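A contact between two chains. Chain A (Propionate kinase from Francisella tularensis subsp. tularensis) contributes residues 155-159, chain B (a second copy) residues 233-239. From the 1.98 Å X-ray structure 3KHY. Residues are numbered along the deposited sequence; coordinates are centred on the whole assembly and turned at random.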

# COMPACT_ATOMS: atom_id res chain seq x y z
N GLU A 155 10.44 -3.02 6.93
CA GLU A 155 10.62 -1.60 7.22
C GLU A 155 9.91 -0.68 6.22
O GLU A 155 9.85 -0.97 5.03
CB GLU A 155 12.12 -1.24 7.28
CG GLU A 155 12.82 -1.78 8.53
CD GLU A 155 14.28 -1.34 8.64
OE1 GLU A 155 14.69 -0.37 7.94
OE2 GLU A 155 15.02 -1.96 9.43
N TYR A 156 9.37 0.42 6.71
CA TYR A 156 8.87 1.47 5.83
C TYR A 156 10.01 2.41 5.44
O TYR A 156 11.07 2.39 6.06
CB TYR A 156 7.76 2.25 6.52
CG TYR A 156 6.54 1.40 6.85
CD1 TYR A 156 5.85 0.72 5.86
CD2 TYR A 156 6.09 1.28 8.17
CE1 TYR A 156 4.73 -0.06 6.16
CE2 TYR A 156 4.98 0.53 8.48
CZ TYR A 156 4.31 -0.15 7.48
OH TYR A 156 3.21 -0.91 7.80
N ALA A 157 9.79 3.24 4.42
CA ALA A 157 10.79 4.22 3.99
C ALA A 157 10.56 5.54 4.72
O ALA A 157 10.06 6.52 4.15
CB ALA A 157 10.72 4.42 2.49
N ILE A 158 10.94 5.54 5.99
CA ILE A 158 10.73 6.66 6.90
C ILE A 158 12.03 6.90 7.69
O ILE A 158 12.98 6.12 7.55
CB ILE A 158 9.59 6.37 7.90
CG1 ILE A 158 9.91 5.15 8.76
CG2 ILE A 158 8.25 6.22 7.18
CD1 ILE A 158 8.75 4.71 9.69
N PRO A 159 12.07 7.97 8.50
CA PRO A 159 13.30 8.26 9.26
C PRO A 159 13.75 7.07 10.11
O PRO A 159 12.94 6.41 10.76
CB PRO A 159 12.89 9.43 10.17
CG PRO A 159 11.84 10.15 9.36
CD PRO A 159 11.09 9.07 8.60
N ARG B 233 10.06 11.10 -0.11
CA ARG B 233 8.69 10.66 0.16
C ARG B 233 8.65 9.18 0.50
O ARG B 233 9.36 8.35 -0.11
CB ARG B 233 7.78 10.92 -1.05
CG ARG B 233 7.35 12.36 -1.20
CD ARG B 233 6.78 12.61 -2.59
NE ARG B 233 7.78 13.13 -3.52
CZ ARG B 233 7.56 13.34 -4.81
NH1 ARG B 233 6.37 13.07 -5.34
NH2 ARG B 233 8.52 13.83 -5.59
N SER B 234 7.80 8.85 1.47
CA SER B 234 7.70 7.49 1.99
C SER B 234 7.09 6.49 1.01
O SER B 234 7.42 5.30 1.04
CB SER B 234 6.82 7.49 3.24
OG SER B 234 5.48 7.87 2.92
N GLY B 235 6.15 6.96 0.18
CA GLY B 235 5.28 6.06 -0.56
C GLY B 235 4.40 5.26 0.39
O GLY B 235 4.15 5.69 1.52
N CYS B 236 3.95 4.09 -0.04
CA CYS B 236 3.02 3.27 0.76
C CYS B 236 3.39 3.15 2.23
O CYS B 236 4.54 2.85 2.57
CB CYS B 236 2.94 1.86 0.20
SG CYS B 236 2.20 1.84 -1.42
N ILE B 237 2.40 3.35 3.09
CA ILE B 237 2.57 3.17 4.54
C ILE B 237 1.21 2.96 5.22
O ILE B 237 0.18 3.42 4.73
CB ILE B 237 3.33 4.35 5.17
CG1 ILE B 237 3.82 4.01 6.57
CG2 ILE B 237 2.47 5.63 5.16
CD1 ILE B 237 4.95 4.92 7.05
N ASP B 238 1.23 2.21 6.32
CA ASP B 238 0.02 1.91 7.10
C ASP B 238 -0.54 3.22 7.65
O ASP B 238 0.17 3.95 8.33
CB ASP B 238 0.38 0.95 8.25
CG ASP B 238 -0.82 0.52 9.10
OD1 ASP B 238 -1.91 1.12 8.99
OD2 ASP B 238 -0.66 -0.42 9.91
N PRO B 239 -1.81 3.54 7.33
CA PRO B 239 -2.45 4.76 7.85
C PRO B 239 -2.48 4.79 9.38
O PRO B 239 -2.64 5.86 9.95
CB PRO B 239 -3.89 4.66 7.32
CG PRO B 239 -4.08 3.21 6.97
CD PRO B 239 -2.72 2.79 6.45
O HOH W 1 7.18 3.58 3.16

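Neither stretch forms regular helix or strand, and no direct hydrogen bond joins them; the contact rests on apolar packing, one CA-H...O approach and a bridging water, with 281 Å² buried in total. Two CA pairs set the register: Y156(A) lies nearest I237(B), at 6.7 Å between CA atoms, and A157(A) nearest S234(B), at 4.9 Å CA to CA. Chain A therefore advances one residue while its nearest counterpart on chain B falls back three.

E155(A), the first residue to leave helical phi/psi after a helix, makes no contact. Y156(A) gives up the largest area, 71 Å². Its CA-to-CB bond points toward chain B, and with chi1 at -62° (m) one face of its ring is covered by I237(B): CG1 sits 3.8 Å from the ring centroid and only 11° off the ring normal, good geometry for a CH-pi contact. Farther along the ring, Y156(A) OH comes within 3.4 Å of D238(B) CB, a contact with carbon rather than with the carboxylate, whose oxygens are bonded elsewhere. D238(B) N is buried here without a partner.

At A157(A) the backbones come together. A157(A) O lies 3.3 Å from S234(B) CA, with an angle of 137° at the hydrogen, consistent with a CA-H...O contact. The amide is served by water 1, which accepts from A157(A) N at 2.9 Å and donates to S234(B) O at 2.7 Å and to C236(B) O at 2.8 Å, so one molecule links polar backbone groups of both chains.

I158(A), whose N makes a weak 3.2 Å hydrogen bond back to Y156(A) O, completes the apolar patch: its CG2 meets I237(B) CD1 at 3.5 Å. I237(B) leaves its backbone sideways, but its end comes nearer chain A, touching both Y156(A) and I158(A). P159(A), at the N-cap position of the next helix, lies beyond reach.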